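Local coordinates for protein putative gamma-glutamylcyclotransferase YkqA (Bacillus subtilis, PDB 2QIK) that is a putative gamma-glutamylcyclotransferase, probably releasing the gamma-glutamyl group of its substrates as a cyclised product, at residues S112-E117 against T211-F216; K125-Y130 against L190-Y195; D153-A158 against V219-R224; A177-D182 against C229-V234. All blocks are in the same frame, centred on the assembly; numbering follows the deposited sequence. Where two conformers were deposited one is given.

Contact 1. Residues S112-E117 against T211-F216; sequences SGDWKE and TYRPAF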
# COMPACT_ATOMS: atom_id res chain seq x y z
N SER A 112 10.42 5.10 -7.63
CA SER A 112 9.13 4.62 -7.19
C SER A 112 8.17 5.72 -6.71
O SER A 112 6.95 5.50 -6.56
CB SER A 112 9.21 3.62 -6.06
OG SER A 112 9.69 4.28 -4.90
N GLY A 113 8.73 6.89 -6.43
CA GLY A 113 7.98 7.93 -5.85
C GLY A 113 7.57 7.70 -4.40
O GLY A 113 6.77 8.46 -3.84
N ASP A 114 8.12 6.68 -3.76
CA ASP A 114 7.63 6.22 -2.47
C ASP A 114 8.79 6.07 -1.53
O ASP A 114 9.66 5.20 -1.68
CB ASP A 114 6.84 4.91 -2.66
CG ASP A 114 6.12 4.47 -1.41
OD1 ASP A 114 5.02 3.88 -1.58
OD2 ASP A 114 6.64 4.66 -0.30
N TRP A 115 8.83 6.96 -0.51
CA TRP A 115 9.94 6.98 0.41
C TRP A 115 10.08 5.69 1.21
O TRP A 115 11.19 5.25 1.47
CB TRP A 115 9.75 8.20 1.35
CG TRP A 115 10.76 8.37 2.41
CD1 TRP A 115 10.52 8.42 3.78
CD2 TRP A 115 12.06 8.75 2.23
NE1 TRP A 115 11.65 8.68 4.45
CE2 TRP A 115 12.63 8.89 3.55
CE3 TRP A 115 12.89 8.87 1.15
CZ2 TRP A 115 13.96 9.21 3.80
CZ3 TRP A 115 14.28 9.27 1.44
CH2 TRP A 115 14.75 9.40 2.70
N LYS A 116 8.97 5.14 1.66
CA LYS A 116 9.04 3.87 2.39
C LYS A 116 9.52 2.74 1.53
O LYS A 116 10.26 1.87 2.02
CB LYS A 116 7.68 3.58 3.03
CG LYS A 116 7.26 4.36 4.17
CD LYS A 116 6.13 3.82 4.95
CE LYS A 116 6.00 4.63 6.15
NZ LYS A 116 4.91 4.24 6.97
N GLU A 117 9.08 2.69 0.29
CA GLU A 117 9.57 1.66 -0.62
C GLU A 117 11.06 1.87 -0.83
O GLU A 117 11.83 0.90 -0.77
CB GLU A 117 8.80 1.77 -1.93
CG GLU A 117 9.11 0.67 -2.96
CD GLU A 117 10.26 0.87 -3.85
OE1 GLU A 117 10.59 -0.11 -4.57
OE2 GLU A 117 10.79 2.00 -3.87
N THR A 211 1.57 -2.30 -12.86
CA THR A 211 0.36 -3.14 -12.64
C THR A 211 -0.10 -2.91 -11.20
O THR A 211 -1.19 -2.40 -10.94
CB THR A 211 0.63 -4.59 -12.97
OG1 THR A 211 1.20 -4.75 -14.26
CG2 THR A 211 -0.66 -5.40 -12.89
N TYR A 212 0.73 -3.31 -10.24
CA TYR A 212 0.58 -3.05 -8.83
C TYR A 212 1.73 -2.16 -8.40
O TYR A 212 2.81 -2.18 -9.02
CB TYR A 212 0.65 -4.31 -7.97
CG TYR A 212 -0.56 -5.24 -8.12
CD1 TYR A 212 -1.54 -5.33 -7.16
CD2 TYR A 212 -0.69 -6.04 -9.26
CE1 TYR A 212 -2.62 -6.12 -7.32
CE2 TYR A 212 -1.78 -6.83 -9.43
CZ TYR A 212 -2.77 -6.89 -8.43
OH TYR A 212 -3.86 -7.69 -8.64
N ARG A 213 1.54 -1.48 -7.29
CA ARG A 213 2.65 -0.82 -6.59
C ARG A 213 2.89 -1.47 -5.24
O ARG A 213 1.94 -1.97 -4.60
CB ARG A 213 2.33 0.63 -6.33
CG ARG A 213 1.16 0.95 -5.54
CD ARG A 213 0.96 2.44 -5.37
NE ARG A 213 -0.07 2.73 -4.50
CZ ARG A 213 0.09 2.96 -3.13
NH1 ARG A 213 1.24 3.05 -2.51
NH2 ARG A 213 -0.92 3.24 -2.46
N PRO A 214 4.14 -1.47 -4.75
CA PRO A 214 4.39 -1.77 -3.36
C PRO A 214 3.68 -0.76 -2.49
O PRO A 214 3.55 0.42 -2.86
CB PRO A 214 5.90 -1.68 -3.26
CG PRO A 214 6.46 -1.57 -4.63
CD PRO A 214 5.37 -0.98 -5.44
N ALA A 215 3.19 -1.20 -1.34
CA ALA A 215 2.50 -0.38 -0.41
C ALA A 215 2.71 -0.92 0.98
O ALA A 215 3.24 -2.03 1.14
CB ALA A 215 1.02 -0.28 -0.75
N PHE A 216 2.29 -0.19 1.99
CA PHE A 216 2.58 -0.54 3.38
C PHE A 216 1.30 -0.45 4.22
O PHE A 216 0.53 0.52 4.05
CB PHE A 216 3.69 0.34 3.97
CG PHE A 216 4.94 0.19 3.16
CD1 PHE A 216 5.79 -0.82 3.37
CD2 PHE A 216 5.12 0.97 2.03
CE1 PHE A 216 6.86 -1.05 2.50
CE2 PHE A 216 6.15 0.74 1.15
CZ PHE A 216 7.03 -0.26 1.44
O HOH W 1 4.25 2.75 -3.92
O HOH W 2 2.98 4.23 0.14
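Phe-216 meets the first turn of helix 115-122 with the CE2 corner of its ring, and much of the contact gathers there. Lys-116 CB stands over one ring face, 4.1 Å from the Phe-216 centroid and 27° off the normal, a CH-pi contact. Beyond CG the lysine chain runs extended away from the strand, to a salt bridge with Asp-228 and a hydrogen bond to Lys-13 O. Glu-117 N approaches Phe-216 CE2 obliquely at 3.6 Å. Glu-117 CG rests 3.9 Å from Pro-214 CG, and its chain then bends at chi2 (-85°), while OE2 accepts a bond from Ser-112 OG.

Asp-114 is the N-cap of this helix: OD2 takes Glu-117 N at 3.2 Å in a nearly straight bond (165°) that arrives from above the carboxylate plane. Just before it, Ser-112 OG accepts from Asp-114 N to form an ST turn. The contact joins a segment in the first AIG2-like family region to one in the second.

The charged part is looser. Asp-114 OD1 lies 4.0 Å from Arg-213 NH1, a long salt bridge at the guanidinium edge, the two side chains crossing at about a right angle. Arg-213 NH2 is hydrogen-bonded to Gln-30 OE1. Two waters fill in: one donates to Asp-114 OD1 (2.7 Å) and Pro-214 O (2.7 Å), the other to Asp-114 OD1, and both take weak bonds from Arg-213 NH1. An alanine in place of Asp-114 would probably leave Glu-117 N without its cap and strip Arg-213 and Arg-12, which pairs with OD2, of their acidic mate.

Contact 2. Residues K125-Y130 against L190-Y195; sequences KNPIYY and LYRIPY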
# COMPACT_ATOMS: atom_id res chain seq x y z
N LYS A 125 16.04 -4.23 3.67
CA LYS A 125 15.35 -4.60 4.91
C LYS A 125 15.13 -6.10 4.97
O LYS A 125 14.61 -6.70 4.05
CB LYS A 125 14.02 -3.85 5.01
CG LYS A 125 13.21 -4.19 6.21
CD LYS A 125 11.94 -3.30 6.34
CE LYS A 125 11.12 -3.59 7.59
NZ LYS A 125 10.13 -2.58 7.86
N ASN A 126 15.48 -6.67 6.14
CA ASN A 126 15.49 -8.14 6.27
C ASN A 126 15.21 -8.49 7.73
O ASN A 126 15.97 -8.04 8.57
CB ASN A 126 16.89 -8.69 5.83
CG ASN A 126 16.95 -10.19 5.67
OD1 ASN A 126 18.03 -10.82 6.04
ND2 ASN A 126 16.00 -10.76 5.12
N PRO A 127 14.16 -9.23 8.05
CA PRO A 127 13.18 -9.77 7.14
C PRO A 127 12.19 -8.71 6.66
O PRO A 127 12.17 -7.58 7.15
CB PRO A 127 12.43 -10.76 8.02
CG PRO A 127 12.50 -10.17 9.36
CD PRO A 127 13.88 -9.58 9.46
N ILE A 128 11.34 -9.12 5.73
CA ILE A 128 10.20 -8.39 5.27
C ILE A 128 8.94 -9.11 5.85
O ILE A 128 8.89 -10.34 5.73
CB ILE A 128 10.18 -8.48 3.75
CG1 ILE A 128 11.40 -7.77 3.13
CG2 ILE A 128 8.89 -7.92 3.16
CD1 ILE A 128 11.48 -6.24 3.40
N TYR A 129 7.97 -8.36 6.39
CA TYR A 129 6.67 -8.93 6.75
C TYR A 129 5.77 -8.56 5.56
O TYR A 129 5.47 -7.40 5.31
CB TYR A 129 6.21 -8.32 8.06
CG TYR A 129 7.01 -8.93 9.18
CD1 TYR A 129 6.69 -10.20 9.66
CD2 TYR A 129 8.13 -8.32 9.70
CE1 TYR A 129 7.44 -10.81 10.65
CE2 TYR A 129 8.90 -8.93 10.64
CZ TYR A 129 8.56 -10.14 11.14
OH TYR A 129 9.35 -10.74 12.10
N TYR A 130 5.36 -9.58 4.83
CA TYR A 130 4.63 -9.50 3.57
C TYR A 130 3.19 -9.96 3.78
O TYR A 130 2.93 -11.11 4.18
CB TYR A 130 5.30 -10.34 2.49
CG TYR A 130 4.46 -10.50 1.23
CD1 TYR A 130 3.95 -9.42 0.59
CD2 TYR A 130 4.16 -11.75 0.76
CE1 TYR A 130 3.09 -9.56 -0.47
CE2 TYR A 130 3.32 -11.93 -0.34
CZ TYR A 130 2.78 -10.81 -0.94
OH TYR A 130 1.90 -10.96 -1.98
N LEU A 190 0.00 -13.03 6.72
CA LEU A 190 1.27 -12.34 6.88
C LEU A 190 2.36 -13.36 6.88
O LEU A 190 2.37 -14.31 7.68
CB LEU A 190 1.28 -11.52 8.18
CG LEU A 190 2.47 -10.63 8.35
CD1 LEU A 190 2.42 -9.50 7.32
CD2 LEU A 190 2.57 -10.07 9.75
N TYR A 191 3.33 -13.21 5.98
CA TYR A 191 4.50 -14.05 5.89
C TYR A 191 5.75 -13.30 6.37
O TYR A 191 5.89 -12.11 6.14
CB TYR A 191 4.80 -14.44 4.47
CG TYR A 191 3.79 -15.27 3.71
CD1 TYR A 191 3.79 -16.64 3.78
CD2 TYR A 191 2.92 -14.67 2.85
CE1 TYR A 191 2.93 -17.40 3.06
CE2 TYR A 191 2.01 -15.43 2.09
CZ TYR A 191 2.05 -16.79 2.18
OH TYR A 191 1.20 -17.57 1.41
N ARG A 192 6.66 -13.99 7.06
CA ARG A 192 8.01 -13.46 7.32
C ARG A 192 8.92 -14.02 6.20
O ARG A 192 9.08 -15.25 6.09
CB ARG A 192 8.51 -13.96 8.66
CG ARG A 192 9.86 -13.42 9.06
CD ARG A 192 10.35 -13.95 10.35
NE ARG A 192 9.51 -13.48 11.38
CZ ARG A 192 8.52 -14.16 11.99
NH1 ARG A 192 8.28 -15.43 11.70
NH2 ARG A 192 7.79 -13.56 12.92
N ILE A 193 9.45 -13.14 5.37
CA ILE A 193 10.26 -13.54 4.22
C ILE A 193 11.63 -12.85 4.25
O ILE A 193 11.75 -11.73 4.78
CB ILE A 193 9.54 -13.28 2.90
CG1 ILE A 193 9.46 -11.76 2.57
CG2 ILE A 193 8.16 -13.90 2.84
CD1 ILE A 193 8.79 -11.48 1.23
N PRO A 194 12.65 -13.46 3.67
CA PRO A 194 13.89 -12.76 3.51
C PRO A 194 13.77 -11.68 2.44
O PRO A 194 13.02 -11.81 1.50
CB PRO A 194 14.91 -13.87 3.12
CG PRO A 194 14.19 -15.17 3.44
CD PRO A 194 12.72 -14.84 3.19
N TYR A 195 14.61 -10.66 2.58
CA TYR A 195 14.79 -9.65 1.54
C TYR A 195 14.98 -10.30 0.14
O TYR A 195 14.53 -9.76 -0.87
CB TYR A 195 15.95 -8.77 1.89
CG TYR A 195 16.14 -7.65 0.90
CD1 TYR A 195 15.28 -6.60 0.82
CD2 TYR A 195 17.26 -7.62 0.06
CE1 TYR A 195 15.44 -5.58 -0.09
CE2 TYR A 195 17.44 -6.60 -0.85
CZ TYR A 195 16.54 -5.58 -0.90
OH TYR A 195 16.76 -4.56 -1.82
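Tyr-129, with CG beside its backbone N (chi1 -75°), and Arg-192, bent at chi3 (-66°) to place NE, lie side by side and point the same way. They form a non-hydrogen-bonded pair of antiparallel strands, 128-132 and 185-193; strand 128-132 lies between 185-193 and 224-234. Arg-192 NE donates to Tyr-129 OH at 2.8 Å (161°), with the hydroxyl in the guanidinium plane; NH2 adds a weak bond, and ring and guanidinium planes are almost perpendicular. NH1 turns to Asp-153. An alanine in place of Arg-192 would probably leave Tyr-129 OH without these donors and Asp-153 without its countercharge.

Hydrogen-bonded pairs flank this one. Ile-128 N gives to Ile-193 O (2.8 Å) and Ile-193 N to Ile-128 O (2.9 Å); Tyr-130 and Tyr-191 exchange a similar pair. Their side chains share the other face of the sheet, where Ile-193 CG1 packs 3.6 Å from Ile-128 CB and the two tyrosines, side by side and pointing the same way, touch CD2 to CD2 at 3.8 Å. Beyond the strands, Tyr-195 CB covers Lys-125 O, two residues before cis Pro-127, at 3.3 Å, burying a carbonyl oxygen that finds no polar partner in the model.

Contact 3. Residues D153-A158 against V219-R224; sequences DPVGRA and VEAGGR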
# COMPACT_ATOMS: atom_id res chain seq x y z
N ASP A 153 7.24 -19.65 6.40
CA ASP A 153 7.27 -19.10 7.78
C ASP A 153 6.13 -18.05 7.88
O ASP A 153 6.36 -16.85 8.09
CB ASP A 153 8.64 -18.45 8.12
CG ASP A 153 8.80 -18.07 9.58
OD1 ASP A 153 8.05 -18.51 10.46
OD2 ASP A 153 9.70 -17.34 9.89
N PRO A 154 4.90 -18.51 7.71
CA PRO A 154 3.76 -17.62 7.91
C PRO A 154 3.68 -17.22 9.37
O PRO A 154 3.73 -18.06 10.27
CB PRO A 154 2.54 -18.44 7.43
CG PRO A 154 2.98 -19.86 7.69
CD PRO A 154 4.45 -19.87 7.39
N VAL A 155 3.47 -15.94 9.59
CA VAL A 155 3.06 -15.47 10.88
C VAL A 155 1.61 -15.92 11.08
O VAL A 155 1.29 -16.37 12.19
CB VAL A 155 3.22 -13.95 11.01
CG1 VAL A 155 2.73 -13.47 12.45
CG2 VAL A 155 4.68 -13.58 10.75
N GLY A 156 0.82 -15.91 10.02
CA GLY A 156 -0.54 -16.43 10.01
C GLY A 156 -1.54 -15.35 9.68
O GLY A 156 -1.25 -14.32 9.09
N ARG A 157 -2.77 -15.68 10.03
CA ARG A 157 -3.91 -14.84 9.73
C ARG A 157 -3.69 -13.48 10.30
O ARG A 157 -3.29 -13.30 11.45
CB ARG A 157 -5.15 -15.41 10.40
CG ARG A 157 -6.42 -14.78 9.99
CD ARG A 157 -7.60 -15.30 10.76
NE ARG A 157 -7.69 -16.74 10.62
CZ ARG A 157 -8.55 -17.51 11.28
NH1 ARG A 157 -8.56 -18.80 11.06
NH2 ARG A 157 -9.41 -17.00 12.13
N ALA A 158 -4.00 -12.47 9.51
CA ALA A 158 -3.86 -11.16 9.91
C ALA A 158 -5.08 -10.37 9.47
O ALA A 158 -5.65 -10.56 8.39
CB ALA A 158 -2.54 -10.59 9.29
N VAL A 219 -0.82 -4.42 10.48
CA VAL A 219 -1.79 -5.47 10.66
C VAL A 219 -1.65 -6.12 11.99
O VAL A 219 -0.61 -5.97 12.61
CB VAL A 219 -1.77 -6.57 9.56
CG1 VAL A 219 -1.91 -5.98 8.20
CG2 VAL A 219 -0.49 -7.44 9.70
N GLU A 220 -2.75 -6.83 12.39
CA GLU A 220 -2.77 -7.56 13.60
C GLU A 220 -2.71 -9.05 13.31
O GLU A 220 -3.56 -9.51 12.64
CB GLU A 220 -3.98 -7.19 14.48
CG GLU A 220 -3.53 -7.43 15.92
CD GLU A 220 -4.51 -7.06 17.01
OE1 GLU A 220 -5.44 -6.24 16.75
OE2 GLU A 220 -4.27 -7.60 18.12
N ALA A 221 -1.76 -9.74 13.90
CA ALA A 221 -1.65 -11.20 13.67
C ALA A 221 -1.16 -11.78 14.99
O ALA A 221 -0.03 -11.44 15.42
CB ALA A 221 -0.62 -11.50 12.51
N GLY A 222 -1.95 -12.72 15.55
CA GLY A 222 -1.53 -13.48 16.74
C GLY A 222 -1.48 -12.59 17.95
O GLY A 222 -0.67 -12.80 18.88
N GLY A 223 -2.42 -11.68 18.03
CA GLY A 223 -2.49 -10.70 19.11
C GLY A 223 -1.40 -9.64 19.14
O GLY A 223 -1.22 -8.93 20.12
N ARG A 224 -0.65 -9.56 18.06
CA ARG A 224 0.51 -8.71 17.99
C ARG A 224 0.34 -7.81 16.78
O ARG A 224 -0.27 -8.18 15.79
CB ARG A 224 1.72 -9.61 17.81
CG ARG A 224 2.99 -8.93 17.65
CD ARG A 224 4.19 -9.80 17.69
NE ARG A 224 5.19 -9.19 16.84
CZ ARG A 224 5.80 -8.04 17.09
NH1 ARG A 224 6.64 -7.54 16.20
NH2 ARG A 224 5.61 -7.41 18.25
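Ala-221 is the hub of the apolar contact, its CB pointing at strand 154-158. Ala-158 CB lies 3.9 Å from Ala-221 CB, and Val-155 CG1, anti to its backbone N (chi1 179°), reaches the same methyl at 3.9 Å. Val-219 CG2 meets Ala-158 CB at 3.8 Å. Small side chains let the backbones come close, with Ala-158 and Ala-221 only 4.4 Å apart from CA to CA.

Carbonyl oxygens supply the polar part, through carbon donors. Glu-220 O receives Ala-158 CA in a CA-H...O contact of 3.2 Å, and Arg-157 O receives Ala-221 CA at 3.5 Å. Arg-157 O also abuts Ala-221 CB at 3.4 Å. The arginine side chain takes a different course, its NE bonding to Tyr-258 O in the conformer given.

The short strands run at 120° to each other, their axes 5.5 Å apart at closest. Gly-156 has backbone angles that would jam any CB against the preceding carbonyl; here Leu-190 pairs with two successive residues, Val-155 and Gly-156, in a classic beta bulge. Opposite, strands 212-221 and 224-234 form a beta hairpin turning through Gly-222 and Gly-223, both at positive phi as in a type I' turn, with Ala-221 N bonded to Arg-224 O and a weak return bond. Strand 128-132 links this hairpin to the sheet holding 154-161, and bulge and hairpin meet where that strongly curved sheet brings 154-161 and 212-221 together, consistent with the barrel of the gamma-glutamylcyclotransferase fold.

Contact 4. Residues A177-D182 against C229-V234; sequences ADMLED and CLTFLV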
# COMPACT_ATOMS: atom_id res chain seq x y z
N ALA A 177 -7.28 -9.39 -7.77
CA ALA A 177 -7.55 -8.82 -6.48
C ALA A 177 -6.77 -7.55 -6.17
O ALA A 177 -5.73 -7.28 -6.73
CB ALA A 177 -7.32 -9.82 -5.40
N ASP A 178 -7.28 -6.85 -5.20
CA ASP A 178 -6.83 -5.54 -4.75
C ASP A 178 -7.36 -5.35 -3.34
O ASP A 178 -8.24 -6.11 -2.92
CB ASP A 178 -7.38 -4.43 -5.64
CG ASP A 178 -6.80 -3.06 -5.40
OD1 ASP A 178 -5.64 -2.93 -4.89
OD2 ASP A 178 -7.45 -2.08 -5.85
N MSE A 179 -6.86 -4.38 -2.64
CA MSE A 179 -7.53 -3.87 -1.45
C MSE A 179 -7.81 -2.40 -1.59
O MSE A 179 -6.93 -1.63 -1.94
CB MSE A 179 -6.72 -4.08 -0.17
CG MSE A 179 -6.44 -5.57 0.11
SE MSE A 179 -5.72 -5.80 1.84
CE MSE A 179 -4.11 -4.83 1.59
N LEU A 180 -9.06 -2.03 -1.41
CA LEU A 180 -9.50 -0.64 -1.52
C LEU A 180 -9.63 -0.05 -0.15
O LEU A 180 -10.26 -0.67 0.72
CB LEU A 180 -10.82 -0.55 -2.21
CG LEU A 180 -11.29 0.81 -2.74
CD1 LEU A 180 -10.38 1.27 -3.84
CD2 LEU A 180 -12.73 0.74 -3.24
N GLU A 181 -9.05 1.13 0.09
CA GLU A 181 -9.11 1.78 1.41
C GLU A 181 -10.44 2.53 1.50
O GLU A 181 -10.51 3.74 1.34
CB GLU A 181 -7.94 2.72 1.58
CG GLU A 181 -7.76 3.20 2.99
CD GLU A 181 -6.73 4.27 3.16
OE1 GLU A 181 -6.10 4.69 2.18
OE2 GLU A 181 -6.49 4.67 4.32
N ASP A 182 -11.51 1.78 1.78
CA ASP A 182 -12.87 2.27 1.73
C ASP A 182 -13.62 2.16 3.04
O ASP A 182 -14.84 2.38 3.09
CB ASP A 182 -13.65 1.57 0.61
CG ASP A 182 -13.85 0.09 0.81
OD1 ASP A 182 -14.46 -0.55 -0.14
OD2 ASP A 182 -13.46 -0.45 1.91
N CYS A 229 4.14 -3.44 7.11
CA CYS A 229 4.13 -4.68 6.35
C CYS A 229 3.97 -4.33 4.86
O CYS A 229 3.22 -3.43 4.49
CB CYS A 229 2.96 -5.53 6.74
SG CYS A 229 2.99 -6.01 8.46
N LEU A 230 4.74 -5.00 4.02
CA LEU A 230 4.62 -4.83 2.56
C LEU A 230 3.39 -5.52 2.04
O LEU A 230 3.07 -6.65 2.41
CB LEU A 230 5.80 -5.50 1.92
CG LEU A 230 5.82 -5.60 0.37
CD1 LEU A 230 5.92 -4.19 -0.22
CD2 LEU A 230 6.92 -6.42 -0.09
N THR A 231 2.67 -4.83 1.15
CA THR A 231 1.64 -5.43 0.33
C THR A 231 1.70 -4.81 -1.05
O THR A 231 2.59 -4.02 -1.31
CB THR A 231 0.28 -5.30 1.08
OG1 THR A 231 -0.65 -6.20 0.46
CG2 THR A 231 -0.30 -3.94 1.02
N PHE A 232 0.81 -5.23 -1.95
CA PHE A 232 0.78 -4.68 -3.28
C PHE A 232 -0.62 -4.27 -3.59
O PHE A 232 -1.59 -4.97 -3.24
CB PHE A 232 1.30 -5.71 -4.32
CG PHE A 232 2.73 -6.03 -4.16
CD1 PHE A 232 3.13 -7.04 -3.33
CD2 PHE A 232 3.70 -5.27 -4.80
CE1 PHE A 232 4.45 -7.30 -3.13
CE2 PHE A 232 5.03 -5.54 -4.63
CZ PHE A 232 5.41 -6.55 -3.78
N LEU A 233 -0.76 -3.08 -4.21
CA LEU A 233 -2.13 -2.50 -4.51
C LEU A 233 -2.21 -2.12 -5.99
O LEU A 233 -1.21 -1.73 -6.58
CB LEU A 233 -2.40 -1.27 -3.63
CG LEU A 233 -2.34 -1.53 -2.14
CD1 LEU A 233 -2.41 -0.21 -1.39
CD2 LEU A 233 -3.38 -2.52 -1.69
N VAL A 234 -3.40 -2.30 -6.56
CA VAL A 234 -3.61 -2.01 -7.96
C VAL A 234 -3.46 -0.54 -8.24
O VAL A 234 -3.96 0.32 -7.53
CB VAL A 234 -5.01 -2.50 -8.39
CG1 VAL A 234 -5.39 -2.05 -9.78
CG2 VAL A 234 -5.09 -3.99 -8.32
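Asp-178 and Val-234 cross obliquely, the carboxylate laid against CB and the CG2 branch of Val-234: Asp-178 CG is 3.5 Å from Val-234 CG2. With CG anti to its backbone N (chi1 -170°), the aspartate reaches over to the crossing strand, and OD1 accepts Val-234 N at 2.9 Å. The bond is nearly straight (168°), although the N-H comes down on OD1 from above the carboxylate plane.

Further along, the selenomethionine Met-179 also slants across its partner. Its chain bends at chi3, and CE touches both branches of Thr-231, 3.9 Å from OG1 and 4.0 Å from CG2, while OG1 itself bonds to Phe-131 O. Between these two pairs Leu-233 fills the middle, its CD2 lying 3.7 Å from Met-179 O and 4.0 Å from Met-179 CB.

Strands 177-180 and 229-234 cross at 91°, without a ladder of backbone bonds between them, and a side chain bridges two separate beta ribbons instead. Asp-178 is buried, yet its carboxylate is well supplied: OD1 by Val-234 N, OD2 by Thr-168 OG1 and the ammonium of Lys-237. Together these donors would be likely to offset its buried negative charge.

Overall arrangement
Strands 212-221 and 224-234 tie the four contacts together: contacts 1 and 3 use opposite ends of the first, 22 Å apart between centres, and contact 4 uses the second. Contacts 1 and 4 lie 11 Å apart between centres and join through a hydrogen bond between Tyr-212 OH and Ala-177 O (2.7 Å). Contact 2 meets contact 3 through Leu-190 O and Val-155 N (2.7 Å), and contact 4 through Tyr-129 O and Leu-230 N (2.8 Å), each probably a hydrogen bond. Contact 1 is nearest the substrate site inferred by similarity: the side chain of Lys-116 lies about 8 Å from Gly-9. The side chains of Tyr-130 and Ala-177 lie about 4 Å from bound citrate, probably from the crystallisation liquor.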